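Local coordinates for MGS-M4 (Unidentified, PDB 4Q3M), which probably reduces aldehydes or ketones with a nicotinamide cofactor, as a TIM-barrel aldo-keto reductase from a deep-sea metagenome whose natural substrate is unknown, at residues A[215-220]-A[238-243]. Sequence-based numbering, arbitrary orientation.
Sequences IAIRWL and VQNFDV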
loop_
_atom_site.group_PDB
_atom_site.type_symbol
_atom_site.label_atom_id
_atom_site.label_comp_id
_atom_site.label_asym_id
_atom_site.label_seq_id
_atom_site.Cartn_x
_atom_site.Cartn_y
_atom_site.Cartn_z
ATOM N N ILE A 215 -10.142 -1.545 -23.406
ATOM C CA ILE A 215 -9.333 -2.716 -23.118
ATOM C C ILE A 215 -9.170 -2.956 -21.624
ATOM O O ILE A 215 -9.482 -4.039 -21.123
ATOM C CB ILE A 215 -7.941 -2.583 -23.750
ATOM C CG1 ILE A 215 -8.035 -2.722 -25.274
ATOM C CG2 ILE A 215 -6.972 -3.572 -23.119
ATOM C CD1 ILE A 215 -9.034 -3.768 -25.742
ATOM N N ALA A 216 -8.674 -1.940 -20.920
ATOM C CA ALA A 216 -8.426 -2.031 -19.486
ATOM C C ALA A 216 -9.698 -2.405 -18.739
ATOM O O ALA A 216 -9.659 -3.124 -17.741
ATOM C CB ALA A 216 -7.868 -0.718 -18.962
ATOM N N ILE A 217 -10.825 -1.914 -19.241
ATOM C CA ILE A 217 -12.124 -2.227 -18.667
ATOM C C ILE A 217 -12.474 -3.695 -18.893
ATOM O O ILE A 217 -12.861 -4.395 -17.959
ATOM C CB ILE A 217 -13.224 -1.330 -19.260
ATOM C CG1 ILE A 217 -12.955 0.132 -18.902
ATOM C CG2 ILE A 217 -14.593 -1.754 -18.755
ATOM C CD1 ILE A 217 -13.853 1.110 -19.613
ATOM N N ARG A 218 -12.322 -4.156 -20.132
ATOM C CA ARG A 218 -12.625 -5.542 -20.485
ATOM C C ARG A 218 -11.760 -6.527 -19.710
ATOM O O ARG A 218 -12.229 -7.583 -19.292
ATOM C CB ARG A 218 -12.437 -5.771 -21.985
ATOM C CG ARG A 218 -12.779 -7.184 -22.434
ATOM C CD ARG A 218 -14.224 -7.526 -22.106
ATOM N NE ARG A 218 -14.488 -8.958 -22.213
ATOM C CZ ARG A 218 -15.669 -9.519 -21.974
ATOM N NH1 ARG A 218 -16.702 -8.768 -21.619
ATOM N NH2 ARG A 218 -15.818 -10.831 -22.093
ATOM N N TRP A 219 -10.493 -6.171 -19.529
ATOM C CA TRP A 219 -9.552 -7.005 -18.793
ATOM C C TRP A 219 -10.045 -7.264 -17.371
ATOM O O TRP A 219 -9.914 -8.371 -16.849
ATOM C CB TRP A 219 -8.172 -6.349 -18.778
ATOM C CG TRP A 219 -7.216 -6.947 -17.799
ATOM C CD1 TRP A 219 -6.590 -8.153 -17.897
ATOM C CD2 TRP A 219 -6.759 -6.353 -16.580
ATOM N NE1 TRP A 219 -5.778 -8.354 -16.806
ATOM C CE2 TRP A 219 -5.863 -7.262 -15.984
ATOM C CE3 TRP A 219 -7.024 -5.143 -15.933
ATOM C CZ2 TRP A 219 -5.232 -7.000 -14.772
ATOM C CZ3 TRP A 219 -6.396 -4.884 -14.730
ATOM C CH2 TRP A 219 -5.511 -5.807 -14.162
ATOM N N LEU A 220 -10.625 -6.237 -16.756
ATOM C CA LEU A 220 -11.231 -6.380 -15.438
ATOM C C LEU A 220 -12.488 -7.241 -15.512
ATOM O O LEU A 220 -12.750 -8.048 -14.619
ATOM C CB LEU A 220 -11.560 -5.009 -14.846
ATOM C CG LEU A 220 -10.357 -4.165 -14.419
ATOM C CD1 LEU A 220 -10.791 -2.755 -14.070
ATOM C CD2 LEU A 220 -9.643 -4.814 -13.242
ATOM N N VAL A 238 -19.997 6.341 -23.338
ATOM C CA VAL A 238 -20.521 5.337 -24.256
ATOM C C VAL A 238 -19.430 4.347 -24.652
ATOM O O VAL A 238 -19.669 3.140 -24.723
ATOM C CB VAL A 238 -21.111 5.989 -25.524
ATOM C CG1 VAL A 238 -21.610 4.926 -26.491
ATOM C CG2 VAL A 238 -22.234 6.945 -25.154
ATOM N N GLN A 239 -18.231 4.865 -24.903
ATOM C CA GLN A 239 -17.090 4.028 -25.259
ATOM C C GLN A 239 -16.744 3.063 -24.131
ATOM O O GLN A 239 -16.518 1.876 -24.365
ATOM C CB GLN A 239 -15.873 4.891 -25.599
ATOM C CG GLN A 239 -16.040 5.744 -26.842
ATOM C CD GLN A 239 -14.792 6.541 -27.171
ATOM O OE1 GLN A 239 -13.826 6.546 -26.407
ATOM N NE2 GLN A 239 -14.807 7.220 -28.311
ATOM N N ASN A 240 -16.717 3.579 -22.906
ATOM C CA ASN A 240 -16.406 2.767 -21.736
ATOM C C ASN A 240 -17.440 1.673 -21.494
ATOM O O ASN A 240 -17.173 0.704 -20.786
ATOM C CB ASN A 240 -16.286 3.651 -20.493
ATOM C CG ASN A 240 -15.020 4.486 -20.491
ATOM O OD1 ASN A 240 -14.336 4.599 -21.507
ATOM N ND2 ASN A 240 -14.703 5.077 -19.345
ATOM N N PHE A 241 -18.619 1.831 -22.090
ATOM C CA PHE A 241 -19.681 0.844 -21.950
ATOM C C PHE A 241 -19.650 -0.175 -23.083
ATOM O O PHE A 241 -20.043 -1.327 -22.901
ATOM C CB PHE A 241 -21.047 1.528 -21.904
ATOM C CG PHE A 241 -22.174 0.604 -21.541
ATOM C CD1 PHE A 241 -22.348 0.185 -20.232
ATOM C CD2 PHE A 241 -23.059 0.156 -22.508
ATOM C CE1 PHE A 241 -23.384 -0.666 -19.895
ATOM C CE2 PHE A 241 -24.096 -0.694 -22.176
ATOM C CZ PHE A 241 -24.259 -1.106 -20.867
ATOM N N ASP A 242 -19.188 0.253 -24.255
ATOM C CA ASP A 242 -19.068 -0.648 -25.396
ATOM C C ASP A 242 -17.944 -1.645 -25.146
ATOM O O ASP A 242 -16.853 -1.524 -25.704
ATOM C CB ASP A 242 -18.816 0.136 -26.685
ATOM C CG ASP A 242 -18.929 -0.731 -27.923
ATOM O OD1 ASP A 242 -19.606 -1.779 -27.856
ATOM O OD2 ASP A 242 -18.343 -0.366 -28.964
ATOM N N VAL A 243 -18.223 -2.634 -24.304
ATOM C CA VAL A 243 -17.196 -3.549 -23.832
ATOM C C VAL A 243 -17.754 -4.974 -23.743
ATOM O O VAL A 243 -17.126 -5.876 -23.185
ATOM C CB VAL A 243 -16.646 -3.079 -22.459
ATOM C CG1 VAL A 243 -17.620 -3.412 -21.336
ATOM C CG2 VAL A 243 -15.270 -3.663 -22.189
#
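Ile-217 and Val-243 meet through their methyls, and this apolar pair contributes most of the area buried in a contact between helix 212-222 and helix 234-241 with the turn that follows. Ile-217 CG2 and Val-243 CG2 lie 4.0 Å apart. Val-243 CG2, anti to its own backbone N, also reaches the other segment one residue further on, 3.5 Å from CB of Arg-218.

On its other branch, Ile-217 packs against Asn-240. A chi2 of 171° extends Ile-217 CD1 to Asn-240, where it lies 3.6 Å from CB of Asn-240 and 3.5 Å from that residue's backbone O; the two side chains run roughly perpendicular. The amide of Asn-240 meets the same methyl, with Asn-240 CG 3.7 Å from Ile-217 CD1, and its side chain also touches Pro-213 and Pro-229.

Polar evidence is modest. Arg-218 NH1 donates to Val-243 O over 3.3 Å, but the N-H...O angle of 131° marks the bond as weak, and the carbonyl lies oblique to the guanidinium. The bend at chi2 (59°) brings the arginine chain past the valine, with Arg-218 CD 3.5 Å from Val-243 O. The stronger partner is Glu-222, which forms a salt bridge with NE. Replacing Arg-218 by an alanine would probably leave Glu-222 without this ionic mate and Val-243 O without its weak donor.

An inverse gamma turn centred on Asp-242 leads the chain from the helix to Val-243. Of the 225 Å² buried in all, Ile-217 and Val-243 supply 150 Å², so the chemistry implies that apolar packing chiefly joins these neighbouring outer elements of the barrel, with the partly exposed Arg-218 adding a weak polar link.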